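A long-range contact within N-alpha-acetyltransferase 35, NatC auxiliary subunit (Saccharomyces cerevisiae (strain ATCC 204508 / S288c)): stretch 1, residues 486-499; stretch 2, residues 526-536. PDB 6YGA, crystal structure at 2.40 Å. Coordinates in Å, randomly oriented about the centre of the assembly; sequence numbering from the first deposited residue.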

ATOM      1  N   SER B 486     -25.049   2.706 -27.735  1.00 41.84           N
ATOM      2  CA  SER B 486     -25.931   3.057 -26.626  1.00 41.54           C
ATOM      3  C   SER B 486     -26.605   4.403 -26.865  1.00 42.57           C
ATOM      4  O   SER B 486     -27.806   4.555 -26.616  1.00 42.61           O
ATOM      5  CB  SER B 486     -25.148   3.082 -25.312  1.00 42.29           C
ATOM      6  OG  SER B 486     -24.581   1.818 -25.016  1.00 44.38           O
ATOM      7  N   GLN B 487     -25.848   5.390 -27.353  1.00 43.77           N
ATOM      8  CA  GLN B 487     -26.416   6.714 -27.575  1.00 47.28           C
ATOM      9  C   GLN B 487     -27.367   6.726 -28.764  1.00 50.25           C
ATOM     10  O   GLN B 487     -28.317   7.518 -28.786  1.00 52.48           O
ATOM     11  CB  GLN B 487     -25.304   7.746 -27.772  1.00 47.26           C
ATOM     12  CG  GLN B 487     -25.785   9.181 -27.645  1.00 52.69           C
ATOM     13  CD  GLN B 487     -24.675  10.191 -27.822  1.00 57.48           C
ATOM     14  OE1 GLN B 487     -23.982  10.197 -28.840  1.00 57.92           O
ATOM     15  NE2 GLN B 487     -24.498  11.054 -26.827  1.00 58.60           N
ATOM     16  N   ASN B 488     -27.136   5.861 -29.756  1.00 52.08           N
ATOM     17  CA  ASN B 488     -28.070   5.751 -30.872  1.00 53.64           C
ATOM     18  C   ASN B 488     -29.408   5.180 -30.417  1.00 52.46           C
ATOM     19  O   ASN B 488     -30.466   5.615 -30.888  1.00 54.04           O
ATOM     20  CB  ASN B 488     -27.466   4.892 -31.987  1.00 55.40           C
ATOM     21  CG  ASN B 488     -26.281   5.560 -32.673  1.00 57.23           C
ATOM     22  OD1 ASN B 488     -26.122   6.781 -32.624  1.00 58.18           O
ATOM     23  ND2 ASN B 488     -25.449   4.757 -33.328  1.00 57.19           N
ATOM     24  N   ASP B 489     -29.387   4.208 -29.500  1.00 49.84           N
ATOM     25  CA  ASP B 489     -30.637   3.679 -28.962  1.00 52.26           C
ATOM     26  C   ASP B 489     -31.398   4.747 -28.189  1.00 52.30           C
ATOM     27  O   ASP B 489     -32.629   4.835 -28.283  1.00 52.44           O
ATOM     28  CB  ASP B 489     -30.363   2.471 -28.068  1.00 53.91           C
ATOM     29  CG  ASP B 489     -29.954   1.249 -28.856  1.00 58.61           C
ATOM     30  OD1 ASP B 489     -30.031   1.294 -30.100  1.00 61.96           O
ATOM     31  OD2 ASP B 489     -29.553   0.244 -28.233  1.00 61.10           O
ATOM     32  N   ILE B 490     -30.681   5.567 -27.417  1.00 50.30           N
ATOM     33  CA  ILE B 490     -31.321   6.668 -26.702  1.00 50.62           C
ATOM     34  C   ILE B 490     -31.968   7.631 -27.687  1.00 50.12           C
ATOM     35  O   ILE B 490     -33.122   8.043 -27.515  1.00 49.92           O
ATOM     36  CB  ILE B 490     -30.302   7.391 -25.804  1.00 40.18           C
ATOM     37  CG1 ILE B 490     -29.717   6.430 -24.767  1.00 38.59           C
ATOM     38  CG2 ILE B 490     -30.954   8.591 -25.130  1.00 40.88           C
ATOM     39  CD1 ILE B 490     -30.747   5.860 -23.816  1.00 43.68           C
ATOM     40  N   GLU B 491     -31.230   8.007 -28.735  1.00 51.58           N
ATOM     41  CA  GLU B 491     -31.769   8.925 -29.732  1.00 57.60           C
ATOM     42  C   GLU B 491     -32.980   8.325 -30.433  1.00 56.76           C
ATOM     43  O   GLU B 491     -33.936   9.039 -30.756  1.00 59.26           O
ATOM     44  CB  GLU B 491     -30.683   9.297 -30.742  1.00 65.54           C
ATOM     45  CG  GLU B 491     -30.116  10.692 -30.546  1.00 73.39           C
ATOM     46  CD  GLU B 491     -31.098  11.777 -30.947  1.00 82.80           C
ATOM     47  OE1 GLU B 491     -31.855  11.563 -31.916  1.00 88.50           O
ATOM     48  OE2 GLU B 491     -31.115  12.842 -30.294  1.00 86.17           O
ATOM     49  N   SER B 492     -32.959   7.012 -30.671  1.00 54.37           N
ATOM     50  CA  SER B 492     -34.115   6.347 -31.263  1.00 54.91           C
ATOM     51  C   SER B 492     -35.341   6.463 -30.362  1.00 55.52           C
ATOM     52  O   SER B 492     -36.457   6.682 -30.846  1.00 58.15           O
ATOM     53  CB  SER B 492     -33.783   4.882 -31.547  1.00 53.98           C
ATOM     54  OG  SER B 492     -34.955   4.132 -31.804  1.00 58.69           O
ATOM     55  N   ASN B 493     -35.153   6.323 -29.046  1.00 53.61           N
ATOM     56  CA  ASN B 493     -36.270   6.479 -28.120  1.00 52.07           C
ATOM     57  C   ASN B 493     -36.746   7.926 -28.073  1.00 53.34           C
ATOM     58  O   ASN B 493     -37.951   8.185 -27.981  1.00 55.31           O
ATOM     59  CB  ASN B 493     -35.872   5.999 -26.722  1.00 51.38           C
ATOM     60  CG  ASN B 493     -35.577   4.510 -26.671  1.00 54.16           C
ATOM     61  OD1 ASN B 493     -36.026   3.747 -27.523  1.00 60.94           O
ATOM     62  ND2 ASN B 493     -34.822   4.090 -25.663  1.00 52.46           N
ATOM     63  N   ILE B 494     -35.811   8.880 -28.129  1.00 52.56           N
ATOM     64  CA  ILE B 494     -36.185  10.292 -28.142  1.00 56.09           C
ATOM     65  C   ILE B 494     -36.988  10.617 -29.396  1.00 62.06           C
ATOM     66  O   ILE B 494     -38.017  11.298 -29.331  1.00 66.27           O
ATOM     67  CB  ILE B 494     -34.933  11.183 -28.020  1.00 54.80           C
ATOM     68  CG1 ILE B 494     -34.303  11.049 -26.630  1.00 46.86           C
ATOM     69  CG2 ILE B 494     -35.277  12.639 -28.310  1.00 54.83           C
ATOM     70  CD1 ILE B 494     -33.030  11.863 -26.447  1.00 45.80           C
ATOM     71  N   ASN B 495     -36.542  10.120 -30.555  1.00 62.78           N
ATOM     72  CA  ASN B 495     -37.246  10.412 -31.800  1.00 65.30           C
ATOM     73  C   ASN B 495     -38.625   9.764 -31.838  1.00 64.76           C
ATOM     74  O   ASN B 495     -39.547  10.315 -32.451  1.00 66.04           O
ATOM     75  CB  ASN B 495     -36.412   9.961 -33.001  1.00 68.62           C
ATOM     76  CG  ASN B 495     -35.258  10.901 -33.295  1.00 72.36           C
ATOM     77  OD1 ASN B 495     -35.350  12.107 -33.057  1.00 74.48           O
ATOM     78  ND2 ASN B 495     -34.164  10.355 -33.815  1.00 71.89           N
ATOM     79  N   ALA B 496     -38.786   8.605 -31.195  1.00 53.65           N
ATOM     80  CA  ALA B 496     -40.100   7.971 -31.138  1.00 56.35           C
ATOM     81  C   ALA B 496     -41.105   8.862 -30.417  1.00 59.20           C
ATOM     82  O   ALA B 496     -42.263   8.972 -30.837  1.00 62.37           O
ATOM     83  CB  ALA B 496     -39.999   6.608 -30.456  1.00 53.39           C
ATOM     84  N   ILE B 497     -40.676   9.508 -29.332  1.00 58.01           N
ATOM     85  CA  ILE B 497     -41.537  10.466 -28.646  1.00 60.59           C
ATOM     86  C   ILE B 497     -41.797  11.680 -29.530  1.00 63.71           C
ATOM     87  O   ILE B 497     -42.916  12.203 -29.577  1.00 67.66           O
ATOM     88  CB  ILE B 497     -40.918  10.866 -27.293  1.00 56.72           C
ATOM     89  CG1 ILE B 497     -40.847   9.657 -26.357  1.00 54.97           C
ATOM     90  CG2 ILE B 497     -41.712  11.995 -26.654  1.00 59.01           C
ATOM     91  CD1 ILE B 497     -40.174   9.947 -25.023  1.00 50.29           C
ATOM     92  N   HIS B 498     -40.771  12.142 -30.254  1.00 64.07           N
ATOM     93  CA  HIS B 498     -40.956  13.281 -31.150  1.00 69.40           C
ATOM     94  C   HIS B 498     -41.927  12.949 -32.277  1.00 74.41           C
ATOM     95  O   HIS B 498     -42.723  13.800 -32.689  1.00 76.20           O
ATOM     96  CB  HIS B 498     -39.612  13.728 -31.728  1.00 70.77           C
ATOM     97  CG  HIS B 498     -38.795  14.563 -30.792  1.00 72.62           C
ATOM     98  ND1 HIS B 498     -37.418  14.590 -30.829  1.00 71.47           N
ATOM     99  CD2 HIS B 498     -39.161  15.410 -29.801  1.00 74.29           C
ATOM    100  CE1 HIS B 498     -36.969  15.410 -29.896  1.00 70.41           C
ATOM    101  NE2 HIS B 498     -38.007  15.921 -29.258  1.00 72.07           N
ATOM    102  N   SER B 499     -41.869  11.718 -32.793  1.00 75.91           N
ATOM    103  CA  SER B 499     -42.757  11.333 -33.886  1.00 77.92           C
ATOM    104  C   SER B 499     -44.218  11.334 -33.449  1.00 80.46           C
ATOM    105  O   SER B 499     -45.107  11.602 -34.265  1.00 81.88           O
ATOM    106  CB  SER B 499     -42.362   9.959 -34.424  1.00 76.71           C
ATOM    107  OG  SER B 499     -42.620   8.946 -33.468  1.00 76.47           O
ATOM    108  N   ASN B 526     -42.715  11.006 -17.944  1.00 66.91           N
ATOM    109  CA  ASN B 526     -42.041   9.918 -17.249  1.00 69.46           C
ATOM    110  C   ASN B 526     -40.736   9.462 -17.889  1.00 67.38           C
ATOM    111  O   ASN B 526     -39.944   8.799 -17.209  1.00 67.97           O
ATOM    112  CB  ASN B 526     -42.973   8.700 -17.133  1.00 74.15           C
ATOM    113  CG  ASN B 526     -44.133   8.937 -16.182  1.00 79.80           C
ATOM    114  OD1 ASN B 526     -45.042   9.719 -16.470  1.00 82.07           O
ATOM    115  ND2 ASN B 526     -44.116   8.247 -15.048  1.00 83.10           N
ATOM    116  N   GLU B 527     -40.481   9.791 -19.156  1.00 57.72           N
ATOM    117  CA  GLU B 527     -39.340   9.203 -19.852  1.00 57.41           C
ATOM    118  C   GLU B 527     -38.422  10.227 -20.512  1.00 54.49           C
ATOM    119  O   GLU B 527     -37.202  10.030 -20.555  1.00 53.26           O
ATOM    120  CB  GLU B 527     -39.830   8.207 -20.904  1.00 63.50           C
ATOM    121  CG  GLU B 527     -40.464   6.959 -20.318  1.00 71.19           C
ATOM    122  CD  GLU B 527     -40.948   5.998 -21.381  1.00 77.65           C
ATOM    123  OE1 GLU B 527     -41.007   6.400 -22.563  1.00 80.03           O
ATOM    124  OE2 GLU B 527     -41.269   4.841 -21.037  1.00 80.26           O
HETATM  125  N   MSE B 528     -38.985  11.315 -21.032  1.00 53.46           N
HETATM  126  CA  MSE B 528     -38.218  12.255 -21.849  1.00 52.20           C
HETATM  127  C   MSE B 528     -37.063  12.919 -21.101  1.00 49.87           C
HETATM  128  O   MSE B 528     -35.946  12.984 -21.612  1.00 49.91           O
HETATM  129  CB  MSE B 528     -39.135  13.337 -22.419  1.00 55.01           C
HETATM  130  CG  MSE B 528     -38.439  14.271 -23.399  1.00 56.44           C
HETATM  131 SE   MSE B 528     -37.617  13.341 -24.911  0.69 57.82          SE
HETATM  132  CE  MSE B 528     -38.436  14.370 -26.352  1.00 61.87           C
ATOM    133  N   GLU B 529     -37.338  13.411 -19.891  1.00 50.63           N
ATOM    134  CA  GLU B 529     -36.312  14.123 -19.136  1.00 54.73           C
ATOM    135  C   GLU B 529     -35.109  13.229 -18.855  1.00 50.22           C
ATOM    136  O   GLU B 529     -33.959  13.673 -18.957  1.00 47.28           O
ATOM    137  CB  GLU B 529     -36.906  14.664 -17.836  1.00 65.11           C
ATOM    138  CG  GLU B 529     -35.936  15.468 -16.986  1.00 73.83           C
ATOM    139  CD  GLU B 529     -36.595  16.044 -15.747  1.00 82.66           C
ATOM    140  OE1 GLU B 529     -37.836  15.952 -15.630  1.00 86.52           O
ATOM    141  OE2 GLU B 529     -35.870  16.590 -14.889  1.00 86.83           O
ATOM    142  N   GLN B 530     -35.353  11.958 -18.519  1.00 46.80           N
ATOM    143  CA  GLN B 530     -34.250  11.039 -18.257  1.00 44.95           C
ATOM    144  C   GLN B 530     -33.505  10.681 -19.539  1.00 45.76           C
ATOM    145  O   GLN B 530     -32.277  10.527 -19.527  1.00 46.90           O
ATOM    146  CB  GLN B 530     -34.767   9.777 -17.566  1.00 44.20           C
ATOM    147  CG  GLN B 530     -33.675   8.785 -17.212  1.00 42.73           C
ATOM    148  CD  GLN B 530     -32.653   9.373 -16.260  1.00 40.93           C
ATOM    149  OE1 GLN B 530     -32.972   9.701 -15.117  1.00 44.35           O
ATOM    150  NE2 GLN B 530     -31.420   9.516 -16.727  1.00 36.43           N
ATOM    151  N   LEU B 531     -34.228  10.541 -20.655  1.00 42.60           N
ATOM    152  CA  LEU B 531     -33.573  10.261 -21.930  1.00 40.95           C
ATOM    153  C   LEU B 531     -32.627  11.388 -22.324  1.00 39.56           C
ATOM    154  O   LEU B 531     -31.500  11.137 -22.764  1.00 39.26           O
ATOM    155  CB  LEU B 531     -34.618  10.035 -23.020  1.00 43.28           C
ATOM    156  CG  LEU B 531     -35.325   8.680 -23.036  1.00 43.61           C
ATOM    157  CD1 LEU B 531     -36.550   8.729 -23.938  1.00 45.17           C
ATOM    158  CD2 LEU B 531     -34.369   7.587 -23.489  1.00 41.89           C
ATOM    159  N   GLN B 532     -33.065  12.640 -22.172  1.00 40.41           N
ATOM    160  CA  GLN B 532     -32.189  13.759 -22.498  1.00 43.08           C
ATOM    161  C   GLN B 532     -30.974  13.784 -21.584  1.00 42.75           C
ATOM    162  O   GLN B 532     -29.850  14.025 -22.039  1.00 42.44           O
ATOM    163  CB  GLN B 532     -32.955  15.077 -22.407  1.00 46.07           C
ATOM    164  CG  GLN B 532     -34.068  15.225 -23.431  1.00 50.56           C
ATOM    165  CD  GLN B 532     -33.549  15.409 -24.848  1.00 53.94           C
ATOM    166  OE1 GLN B 532     -32.374  15.712 -25.060  1.00 56.41           O
ATOM    167  NE2 GLN B 532     -34.429  15.229 -25.827  1.00 54.14           N
ATOM    168  N   ALA B 533     -31.177  13.531 -20.290  1.00 42.12           N
ATOM    169  CA  ALA B 533     -30.055  13.535 -19.357  1.00 39.61           C
ATOM    170  C   ALA B 533     -29.076  12.413 -19.680  1.00 39.74           C
ATOM    171  O   ALA B 533     -27.856  12.615 -19.673  1.00 37.50           O
ATOM    172  CB  ALA B 533     -30.563  13.420 -17.920  1.00 36.73           C
ATOM    173  N   THR B 534     -29.598  11.216 -19.965  1.00 40.30           N
ATOM    174  CA  THR B 534     -28.737  10.107 -20.358  1.00 41.15           C
ATOM    175  C   THR B 534     -28.016  10.405 -21.668  1.00 44.10           C
ATOM    176  O   THR B 534     -26.825  10.105 -21.811  1.00 45.46           O
ATOM    177  CB  THR B 534     -29.565   8.825 -20.469  1.00 41.02           C
ATOM    178  OG1 THR B 534     -30.054   8.463 -19.172  1.00 40.22           O
ATOM    179  CG2 THR B 534     -28.729   7.681 -21.022  1.00 39.23           C
ATOM    180  N   LYS B 535     -28.716  11.009 -22.633  1.00 44.48           N
ATOM    181  CA  LYS B 535     -28.078  11.345 -23.901  1.00 44.53           C
ATOM    182  C   LYS B 535     -26.898  12.287 -23.692  1.00 43.69           C
ATOM    183  O   LYS B 535     -25.824  12.090 -24.272  1.00 42.72           O
ATOM    184  CB  LYS B 535     -29.100  11.967 -24.852  1.00 46.00           C
ATOM    185  CG  LYS B 535     -28.502  12.495 -26.142  1.00 49.02           C
ATOM    186  CD  LYS B 535     -29.524  13.281 -26.943  1.00 54.65           C
ATOM    187  CE  LYS B 535     -28.892  13.864 -28.193  1.00 58.97           C
ATOM    188  NZ  LYS B 535     -29.870  14.609 -29.029  1.00 63.60           N
ATOM    189  N   GLN B 536     -27.074  13.310 -22.854  1.00 43.03           N
ATOM    190  CA  GLN B 536     -25.992  14.252 -22.598  1.00 43.15           C
ATOM    191  C   GLN B 536     -24.898  13.637 -21.735  1.00 41.88           C
ATOM    192  O   GLN B 536     -23.730  14.020 -21.857  1.00 41.41           O
ATOM    193  CB  GLN B 536     -26.555  15.515 -21.955  1.00 45.79           C
ATOM    194  CG  GLN B 536     -27.530  16.230 -22.869  1.00 51.26           C
ATOM    195  CD  GLN B 536     -28.559  17.036 -22.117  1.00 57.42           C
ATOM    196  OE1 GLN B 536     -28.258  17.662 -21.100  1.00 60.19           O
ATOM    197  NE2 GLN B 536     -29.792  17.021 -22.609  1.00 58.77           N
TER

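Two helical segments of one chain, residues 486-499 and 526-536, pack nearly antiparallel: their N-to-C directions differ by 152°, the axes approach to 9.6 Å, and 633 Å² of surface is buried between them, both sides summed. Within each helix the main chain largely satisfies itself through i to i+4 hydrogen bonds, for example Ile-494 N to Ile-490 O (2.9 Å) and Lys-535 N to Leu-531 O (2.8 Å); the bond from Ile-497 N to Asn-493 O is weak at 3.3 Å. Two hydrogen bonds cross the contact, each with a side-chain donor, and both involve Lys-535.

In the first, Gln-487 NE2 donates to Lys-535 O at 3.1 Å, with an N-H...acceptor angle of 146°. The backbones are closest here, Gln-487 CA lying 6.1 Å from Lys-535 CA, so a side chain whose CA-to-CB bond points sideways can still reach a main-chain carbonyl on the other helix. Gln-487 NE2 is also hydrogen-bonded elsewhere in the structure. In the second, Lys-535 NZ donates to Glu-491 OE2 at 2.5 Å, a short hydrogen bond that is part of a salt bridge. The lysine is fully extended, all four chi angles being t, and this carries its ammonium group across to the carboxylate of Glu-491. Glu-491 meets it with chi1 at -104°, between the usual wells, and chi2 in m.

The aliphatic part of Lys-535 packs as well. Its side chain sits as a knob among Gln-487, Ile-490, Glu-491 and Ile-494, with Lys-535 CB 3.9 Å from Ile-490 CG2 and Lys-535 CD 3.8 Å from Ile-494 CD1. One residue thus offers a carbonyl acceptor, an apolar stem and a charged donor.

Leu-531 points toward the first helix and fills the hole formed by Ile-490, Asn-493, Ile-494 and Ile-497. Its CD2 lies 3.9 Å from Ile-490 CG2 and its CD1 4.0 Å from Ile-497 CD1, while Leu-531 CB is 3.8 Å from Ile-494 CG1. Ile-494 returns the arrangement, sitting among Met-528, Leu-531, Gln-532 and Lys-535. The amide nitrogen Gln-532 NE2 is 3.7 Å from Ile-494 CG2, a van der Waals contact, since a carbon accepts no hydrogen bond. Ile-490 CD1 reaches Thr-534 CG2 at 3.9 Å.

Met-528, modelled as selenomethionine, closes the other end of the contact. Its CE lies 4.1 Å from both Ile-494 CG2 and Ile-497 CG2, and approaches the His-498 ring obliquely, 3.3 Å from His-498 NE2. This is a methyl-to-nitrogen contact; His-498 NE2 has no hydrogen bond to residues 526-536.

Two side-chain hydrogen bonds lie within single helices. Thr-534 OG1 accepts from Gln-530 NE2 at 3.0 Å, with an angle of 156°, and is also bonded elsewhere in the structure. Ser-499 OG donates to Ala-496 O at 2.7 Å, within its own helix.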